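Phosphoethanolamine N-methyltransferase 1 (Haemonchus contortus, PDB 4KRG) probably catalyses the transfer of a methyl group from S-adenosylmethionine to phosphoethanolamine, a step on the nematode route to phosphocholine. Local coordinates at residues F16-P27 with F87-N95. Sequence-based numbering, arbitrary orientation. Where two conformers were deposited one is given.
Sequences FKTFWDKYSDKP and FIESFIEKN. With SAH (S-adenosyl-L-homocysteine), chain D.
K17 and the ring of F87 meet face on. K17 CB lies 3.6 Å from F87 CE1, at the ring rim. The bend at chi2 carries K17 CD over the centre of the face, 4.2 Å from the centroid of the F87 ring and 12° off the normal, a CH-pi contact. K17 CE passes the backbone oxygen F87 O at 3.4 Å. A second bend at chi4 (52°) then turns K17 NZ back to its own helix, where it forms a salt bridge with D21, 2.7 Å to OD1 on the syn lone pair.

The opposite face of F87 lies on the adenine of SAH, with SAH C5 3.5 Å above the ring plane near its centre. F87 is thus held between an aliphatic lysine chain and that adenine. I88, at the N-cap position of helix 89-98, puts CG1 against W20 CB. The indole of W20 in turn covers the ribose with one face, and its CH2 comes to 3.5 Å from SAH SD. F91 presents its ring edge to W20 CE3, the two side chains crossing at about a right angle.

In one of its two conformers, S90 OG donates to S24 O (2.8 Å); the C=O...donor angle of 121°, in the carbonyl plane, places the hydroxyl on a lone pair, but the bond is probably not always present. P27 CB packs against K94 CB and F91 CD1.

W20 from 16-27 and F87, I88 and F91 from 87-95 together line the SAH pocket of this Rossmann-like methyltransferase domain, which the N-terminal segment probably helps to cover. The chemistry implies that adenine, ribose and sulfur are gripped here mainly by apolar and aromatic surface, while D86 and D111 are among the residues supplying hydrogen bonds.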
ATOM      1  N   PHE A  16      18.425 -18.608  -2.272  1.00 29.22           N
ATOM      2  CA  PHE A  16      18.353 -17.180  -2.558  1.00 24.89           C
ATOM      3  C   PHE A  16      19.740 -16.587  -2.775  1.00 24.61           C
ATOM      4  O   PHE A  16      19.949 -15.815  -3.706  1.00 25.41           O
ATOM      5  CB  PHE A  16      17.599 -16.436  -1.454  1.00 24.97           C
ATOM      6  CG  PHE A  16      16.103 -16.577  -1.544  1.00 24.87           C
ATOM      7  CD1 PHE A  16      15.407 -16.043  -2.620  1.00 25.53           C
ATOM      8  CD2 PHE A  16      15.391 -17.235  -0.551  1.00 25.66           C
ATOM      9  CE1 PHE A  16      14.026 -16.174  -2.710  1.00 27.46           C
ATOM     10  CE2 PHE A  16      14.011 -17.362  -0.632  1.00 26.20           C
ATOM     11  CZ  PHE A  16      13.330 -16.831  -1.713  1.00 27.15           C
ATOM     12  N   LYS A  17      20.688 -16.956  -1.919  1.00 25.36           N
ATOM     13  CA  LYS A  17      22.074 -16.515  -2.069  1.00 26.06           C
ATOM     14  C   LYS A  17      22.670 -17.006  -3.391  1.00 27.94           C
ATOM     15  O   LYS A  17      23.430 -16.288  -4.045  1.00 32.44           O
ATOM     16  CB  LYS A  17      22.904 -16.984  -0.870  1.00 28.60           C
ATOM     17  CG  LYS A  17      24.401 -16.868  -1.035  1.00 30.28           C
ATOM     18  CD  LYS A  17      24.831 -15.430  -1.182  1.00 29.39           C
ATOM     19  CE  LYS A  17      26.344 -15.310  -1.079  1.00 31.40           C
ATOM     20  NZ  LYS A  17      27.065 -16.245  -1.994  1.00 36.59           N
ATOM     21  N   THR A  18      22.296 -18.220  -3.792  1.00 29.09           N
ATOM     22  CA  THR A  18      22.706 -18.788  -5.075  1.00 29.38           C
ATOM     23  C   THR A  18      22.095 -18.021  -6.247  1.00 30.13           C
ATOM     24  O   THR A  18      22.765 -17.760  -7.247  1.00 30.54           O
ATOM     25  CB  THR A  18      22.278 -20.257  -5.200  1.00 32.44           C
ATOM     26  OG1 THR A  18      22.586 -20.952  -3.991  1.00 35.39           O
ATOM     27  CG2 THR A  18      22.997 -20.924  -6.357  1.00 34.82           C
ATOM     28  N   PHE A  19      20.817 -17.677  -6.128  1.00 30.46           N
ATOM     29  CA  PHE A  19      20.157 -16.868  -7.142  1.00 31.20           C
ATOM     30  C   PHE A  19      20.890 -15.544  -7.317  1.00 28.70           C
ATOM     31  O   PHE A  19      21.193 -15.135  -8.434  1.00 29.51           O
ATOM     32  CB  PHE A  19      18.697 -16.611  -6.774  1.00 31.92           C
ATOM     33  CG  PHE A  19      17.991 -15.679  -7.719  1.00 31.38           C
ATOM     34  CD1 PHE A  19      17.454 -16.152  -8.908  1.00 34.05           C
ATOM     35  CD2 PHE A  19      17.861 -14.328  -7.418  1.00 30.12           C
ATOM     36  CE1 PHE A  19      16.805 -15.292  -9.781  1.00 36.92           C
ATOM     37  CE2 PHE A  19      17.211 -13.463  -8.286  1.00 30.75           C
ATOM     38  CZ  PHE A  19      16.682 -13.943  -9.468  1.00 34.25           C
ATOM     39  N   TRP A  20      21.190 -14.878  -6.212  1.00 27.14           N
ATOM     40  CA  TRP A  20      21.839 -13.580  -6.305  1.00 25.40           C
ATOM     41  C   TRP A  20      23.307 -13.681  -6.695  1.00 28.15           C
ATOM     42  O   TRP A  20      23.866 -12.739  -7.252  1.00 28.15           O
ATOM     43  CB  TRP A  20      21.616 -12.759  -5.032  1.00 24.10           C
ATOM     44  CG  TRP A  20      20.289 -12.083  -5.070  1.00 22.39           C
ATOM     45  CD1 TRP A  20      19.174 -12.411  -4.361  1.00 20.55           C
ATOM     46  CD2 TRP A  20      19.934 -10.995  -5.914  1.00 21.79           C
ATOM     47  NE1 TRP A  20      18.142 -11.569  -4.696  1.00 21.18           N
ATOM     48  CE2 TRP A  20      18.579 -10.684  -5.655  1.00 23.21           C
ATOM     49  CE3 TRP A  20      20.614 -10.231  -6.868  1.00 22.26           C
ATOM     50  CZ2 TRP A  20      17.907  -9.656  -6.308  1.00 23.74           C
ATOM     51  CZ3 TRP A  20      19.952  -9.212  -7.515  1.00 23.49           C
ATOM     52  CH2 TRP A  20      18.610  -8.934  -7.235  1.00 22.87           C
ATOM     53  N   ASP A  21      23.920 -14.829  -6.425  1.00 30.49           N
ATOM     54  CA  ASP A  21      25.272 -15.096  -6.905  1.00 33.50           C
ATOM     55  C   ASP A  21      25.361 -14.935  -8.422  1.00 33.62           C
ATOM     56  O   ASP A  21      26.389 -14.511  -8.944  1.00 37.88           O
ATOM     57  CB  ASP A  21      25.730 -16.503  -6.508  1.00 35.62           C
ATOM     58  CG  ASP A  21      26.247 -16.575  -5.086  1.00 36.53           C
ATOM     59  OD1 ASP A  21      26.524 -15.511  -4.499  1.00 36.86           O
ATOM     60  OD2 ASP A  21      26.388 -17.702  -4.562  1.00 36.24           O
ATOM     61  N   LYS A  22      24.278 -15.268  -9.120  1.00 29.21           N
ATOM     62  CA  LYS A  22      24.240 -15.177 -10.576  1.00 34.46           C
ATOM     63  C   LYS A  22      24.432 -13.747 -11.084  1.00 34.23           C
ATOM     64  O   LYS A  22      24.770 -13.540 -12.246  1.00 34.71           O
ATOM     65  CB  LYS A  22      22.929 -15.764 -11.130  1.00 37.71           C
ATOM     66  CG  LYS A  22      22.756 -17.264 -10.891  1.00 41.68           C
ATOM     67  CD  LYS A  22      21.535 -17.840 -11.619  1.00 44.87           C
ATOM     68  CE  LYS A  22      20.226 -17.255 -11.104  1.00 43.98           C
ATOM     69  NZ  LYS A  22      19.037 -17.838 -11.798  1.00 46.02           N
ATOM     70  N   TYR A  23      24.230 -12.764 -10.209  1.00 32.07           N
ATOM     71  CA  TYR A  23      24.284 -11.358 -10.608  1.00 31.01           C
ATOM     72  C   TYR A  23      25.509 -10.611 -10.077  1.00 32.32           C
ATOM     73  O   TYR A  23      25.733  -9.458 -10.431  1.00 36.20           O
ATOM     74  CB  TYR A  23      22.981 -10.638 -10.212  1.00 27.65           C
ATOM     75  CG  TYR A  23      21.767 -11.209 -10.915  1.00 26.65           C
ATOM     76  CD1 TYR A  23      21.411 -10.769 -12.182  1.00 28.91           C
ATOM     77  CD2 TYR A  23      20.999 -12.208 -10.329  1.00 25.71           C
ATOM     78  CE1 TYR A  23      20.315 -11.302 -12.847  1.00 29.31           C
ATOM     79  CE2 TYR A  23      19.901 -12.753 -10.990  1.00 25.82           C
ATOM     80  CZ  TYR A  23      19.565 -12.291 -12.248  1.00 27.80           C
ATOM     81  OH  TYR A  23      18.476 -12.810 -12.917  1.00 33.38           O
ATOM     82  N   SER A  24      26.311 -11.272  -9.248  1.00 33.26           N
ATOM     83  CA  SER A  24      27.479 -10.631  -8.630  1.00 32.82           C
ATOM     84  C   SER A  24      28.560 -10.247  -9.647  1.00 36.79           C
ATOM     85  O   SER A  24      29.468  -9.470  -9.340  1.00 38.06           O
ATOM     86  CB  SER A  24      28.067 -11.509  -7.523  1.00 34.81           C
ATOM     87  OG  SER A  24      28.713 -12.648  -8.062  1.00 41.73           O
ATOM     88  N   ASP A  25      28.454 -10.792 -10.855  1.00 39.30           N
ATOM     89  CA  ASP A  25      29.320 -10.398 -11.958  1.00 44.03           C
ATOM     90  C   ASP A  25      28.854  -9.060 -12.514  1.00 43.27           C
ATOM     91  O   ASP A  25      29.596  -8.383 -13.224  1.00 45.16           O
ATOM     92  CB  ASP A  25      29.262 -11.438 -13.072  1.00 51.60           C
ATOM     93  CG  ASP A  25      27.884 -11.515 -13.725  1.00 56.87           C
ATOM     94  OD1 ASP A  25      26.885 -11.733 -13.004  1.00 55.27           O
ATOM     95  OD2 ASP A  25      27.799 -11.349 -14.962  1.00 61.05           O
ATOM     96  N   LYS A  26      27.614  -8.690 -12.193  1.00 40.20           N
ATOM     97  CA  LYS A  26      27.029  -7.440 -12.673  1.00 38.16           C
ATOM     98  C   LYS A  26      26.527  -6.590 -11.519  1.00 33.09           C
ATOM     99  O   LYS A  26      25.322  -6.453 -11.331  1.00 32.06           O
ATOM    100  CB  LYS A  26      25.867  -7.720 -13.632  1.00 38.93           C
ATOM    101  CG  LYS A  26      26.242  -8.527 -14.867  1.00 44.81           C
ATOM    102  CD  LYS A  26      25.007  -9.095 -15.569  1.00 49.55           C
ATOM    103  CE  LYS A  26      24.337 -10.187 -14.738  1.00 50.56           C
ATOM    104  NZ  LYS A  26      23.052 -10.664 -15.331  1.00 49.39           N
ATOM    105  N   PRO A  27      27.449  -6.015 -10.737  1.00 30.79           N
ATOM    106  CA  PRO A  27      27.009  -5.125  -9.660  1.00 26.43           C
ATOM    107  C   PRO A  27      26.557  -3.788 -10.238  1.00 26.40           C
ATOM    108  O   PRO A  27      27.269  -2.786 -10.130  1.00 27.72           O
ATOM    109  CB  PRO A  27      28.273  -4.957  -8.818  1.00 26.09           C
ATOM    110  CG  PRO A  27      29.384  -5.129  -9.791  1.00 28.24           C
ATOM    111  CD  PRO A  27      28.912  -6.164 -10.771  1.00 28.38           C
ATOM    112  N   PHE A  87      24.057  -9.498   1.439  1.00 20.35           N
ATOM    113  CA  PHE A  87      24.735 -10.791   1.552  1.00 20.47           C
ATOM    114  C   PHE A  87      25.586 -11.161   0.328  1.00 19.59           C
ATOM    115  O   PHE A  87      26.273 -12.179   0.325  1.00 22.24           O
ATOM    116  CB  PHE A  87      23.798 -11.918   2.042  1.00 21.26           C
ATOM    117  CG  PHE A  87      22.777 -12.392   1.032  1.00 19.12           C
ATOM    118  CD1 PHE A  87      22.094 -13.573   1.258  1.00 18.67           C
ATOM    119  CD2 PHE A  87      22.496 -11.675  -0.117  1.00 17.91           C
ATOM    120  CE1 PHE A  87      21.162 -14.032   0.361  1.00 20.16           C
ATOM    121  CE2 PHE A  87      21.563 -12.134  -1.023  1.00 17.75           C
ATOM    122  CZ  PHE A  87      20.893 -13.311  -0.784  1.00 18.58           C
ATOM    123  N   ILE A  88      25.561 -10.304  -0.690  1.00 17.95           N
ATOM    124  CA  ILE A  88      26.459 -10.467  -1.829  1.00 21.40           C
ATOM    125  C   ILE A  88      27.661  -9.534  -1.714  1.00 24.03           C
ATOM    126  O   ILE A  88      27.515  -8.315  -1.731  1.00 22.47           O
ATOM    127  CB  ILE A  88      25.752 -10.221  -3.166  1.00 20.06           C
ATOM    128  CG1 ILE A  88      24.622 -11.233  -3.373  1.00 20.67           C
ATOM    129  CG2 ILE A  88      26.751 -10.312  -4.299  1.00 20.48           C
ATOM    130  CD1 ILE A  88      25.080 -12.661  -3.371  1.00 19.98           C
ATOM    131  N   GLU A  89      28.845 -10.129  -1.612  1.00 27.00           N
ATOM    132  CA  GLU A  89      30.089  -9.411  -1.358  1.00 28.09           C
ATOM    133  C   GLU A  89      30.445  -8.356  -2.399  1.00 29.33           C
ATOM    134  O   GLU A  89      30.792  -7.228  -2.049  1.00 31.18           O
ATOM    135  CB  GLU A  89      31.232 -10.411  -1.232  1.00 31.66           C
ATOM    136  CG  GLU A  89      32.598  -9.820  -1.484  1.00 38.23           C
ATOM    137  CD  GLU A  89      33.690 -10.863  -1.420  1.00 44.12           C
ATOM    138  OE1 GLU A  89      33.476 -11.899  -0.753  1.00 46.65           O
ATOM    139  OE2 GLU A  89      34.753 -10.653  -2.042  1.00 44.72           O
ATOM    140  N   SER A  90      30.360  -8.710  -3.678  1.00 27.74           N
ATOM    141  CA  SER A  90      30.737  -7.774  -4.731  0.65 26.90           C
ATOM    142  C   SER A  90      29.817  -6.553  -4.747  1.00 23.43           C
ATOM    143  O   SER A  90      30.239  -5.456  -5.100  1.00 24.46           O
ATOM    144  CB  SER A  90      30.759  -8.455  -6.101  0.65 27.59           C
ATOM    145  OG  SER A  90      29.539  -8.269  -6.787  0.65 27.17           O
ATOM    146  N   PHE A  91      28.562  -6.742  -4.354  1.00 20.05           N
ATOM    147  CA  PHE A  91      27.617  -5.628  -4.303  1.00 19.48           C
ATOM    148  C   PHE A  91      28.070  -4.615  -3.259  1.00 20.76           C
ATOM    149  O   PHE A  91      28.133  -3.418  -3.537  1.00 21.24           O
ATOM    150  CB  PHE A  91      26.190  -6.115  -4.008  1.00 18.61           C
ATOM    151  CG  PHE A  91      25.563  -6.906  -5.135  1.00 21.30           C
ATOM    152  CD1 PHE A  91      26.177  -7.002  -6.379  1.00 21.52           C
ATOM    153  CD2 PHE A  91      24.348  -7.550  -4.946  1.00 22.58           C
ATOM    154  CE1 PHE A  91      25.589  -7.726  -7.411  1.00 20.90           C
ATOM    155  CE2 PHE A  91      23.763  -8.278  -5.969  1.00 21.59           C
ATOM    156  CZ  PHE A  91      24.386  -8.362  -7.201  1.00 21.70           C
ATOM    157  N   ILE A  92      28.402  -5.106  -2.067  1.00 20.97           N
ATOM    158  CA  ILE A  92      28.915  -4.255  -0.996  1.00 19.73           C
ATOM    159  C   ILE A  92      30.205  -3.570  -1.442  1.00 22.25           C
ATOM    160  O   ILE A  92      30.435  -2.393  -1.142  1.00 23.68           O
ATOM    161  CB  ILE A  92      29.155  -5.058   0.299  1.00 18.83           C
ATOM    162  CG1 ILE A  92      27.841  -5.263   1.055  1.00 19.20           C
ATOM    163  CG2 ILE A  92      30.157  -4.355   1.195  1.00 20.64           C
ATOM    164  CD1 ILE A  92      27.170  -3.967   1.516  1.00 18.76           C
ATOM    165  N   GLU A  93      31.043  -4.304  -2.167  1.00 21.58           N
ATOM    166  CA  GLU A  93      32.273  -3.730  -2.700  1.00 21.95           C
ATOM    167  C   GLU A  93      31.989  -2.588  -3.675  1.00 21.12           C
ATOM    168  O   GLU A  93      32.623  -1.542  -3.607  1.00 22.09           O
ATOM    169  CB  GLU A  93      33.145  -4.813  -3.336  1.00 24.25           C
ATOM    170  CG  GLU A  93      33.738  -5.765  -2.321  1.00 24.45           C
ATOM    171  CD  GLU A  93      34.363  -6.982  -2.957  1.00 29.72           C
ATOM    172  OE1 GLU A  93      34.176  -7.180  -4.178  1.00 30.73           O
ATOM    173  OE2 GLU A  93      35.041  -7.742  -2.234  1.00 31.89           O
ATOM    174  N   LYS A  94      31.032  -2.787  -4.574  1.00 22.40           N
ATOM    175  CA  LYS A  94      30.617  -1.717  -5.485  1.00 21.72           C
ATOM    176  C   LYS A  94      30.006  -0.535  -4.710  1.00 21.60           C
ATOM    177  O   LYS A  94      30.235   0.620  -5.052  1.00 23.95           O
ATOM    178  CB  LYS A  94      29.657  -2.261  -6.551  1.00 21.99           C
ATOM    179  CG  LYS A  94      29.080  -1.220  -7.501  1.00 24.32           C
ATOM    180  CD  LYS A  94      30.154  -0.318  -8.094  1.00 27.02           C
ATOM    181  CE  LYS A  94      30.221  -0.450  -9.603  1.00 33.06           C
ATOM    182  NZ  LYS A  94      30.884   0.730 -10.227  1.00 35.30           N
ATOM    183  N   ASN A  95      29.246  -0.842  -3.659  1.00 20.41           N
ATOM    184  CA  ASN A  95      28.678   0.152  -2.745  1.00 19.37           C
ATOM    185  C   ASN A  95      29.777   1.046  -2.154  1.00 20.69           C
ATOM    186  O   ASN A  95      29.686   2.278  -2.189  1.00 20.80           O
ATOM    187  CB  ASN A  95      27.935  -0.594  -1.627  1.00 18.93           C
ATOM    188  CG  ASN A  95      26.900   0.251  -0.913  1.00 18.31           C
ATOM    189  OD1 ASN A  95      27.001   1.476  -0.851  1.00 19.18           O
ATOM    190  ND2 ASN A  95      25.900  -0.417  -0.345  1.00 16.08           N
TER
HETATM  191  N   SAH D 502      17.470  -2.777  -2.212  1.00 15.80           N
HETATM  192  CA  SAH D 502      18.356  -2.516  -3.357  1.00 17.99           C
HETATM  193  CB  SAH D 502      18.641  -3.875  -4.084  1.00 19.70           C
HETATM  194  CG  SAH D 502      17.380  -4.627  -4.507  1.00 16.76           C
HETATM  195  SD  SAH D 502      17.654  -6.308  -5.139  1.00 21.78           S
HETATM  196  C   SAH D 502      17.761  -1.526  -4.276  1.00 21.17           C
HETATM  197  O   SAH D 502      16.550  -1.491  -4.431  1.00 18.76           O
HETATM  198  OXT SAH D 502      18.480  -0.982  -5.086  1.00 23.31           O
HETATM  199  C5' SAH D 502      17.902  -7.337  -3.669  1.00 20.42           C
HETATM  200  C4' SAH D 502      19.038  -7.101  -2.833  1.00 20.70           C
HETATM  201  O4' SAH D 502      18.805  -7.687  -1.525  1.00 19.38           O
HETATM  202  C3' SAH D 502      20.250  -7.749  -3.371  1.00 22.02           C
HETATM  203  O3' SAH D 502      21.365  -6.918  -3.139  1.00 20.99           O
HETATM  204  C2' SAH D 502      20.382  -8.970  -2.589  1.00 22.73           C
HETATM  205  O2' SAH D 502      21.719  -9.382  -2.521  1.00 21.89           O
HETATM  206  C1' SAH D 502      19.861  -8.560  -1.263  1.00 20.21           C
HETATM  207  N9  SAH D 502      19.394  -9.709  -0.411  1.00 19.49           N
HETATM  208  C8  SAH D 502      18.426 -10.591  -0.689  1.00 18.29           C
HETATM  209  N7  SAH D 502      18.247 -11.341   0.401  1.00 16.46           N
HETATM  210  C5  SAH D 502      19.082 -10.943   1.363  1.00 18.92           C
HETATM  211  C6  SAH D 502      19.324 -11.366   2.680  1.00 20.31           C
HETATM  212  N6  SAH D 502      18.625 -12.411   3.238  1.00 17.29           N
HETATM  213  N1  SAH D 502      20.263 -10.716   3.391  1.00 20.67           N
HETATM  214  C2  SAH D 502      20.954  -9.703   2.881  1.00 18.03           C
HETATM  215  N3  SAH D 502      20.745  -9.278   1.623  1.00 19.97           N
HETATM  216  C4  SAH D 502      19.820  -9.874   0.849  1.00 20.79           C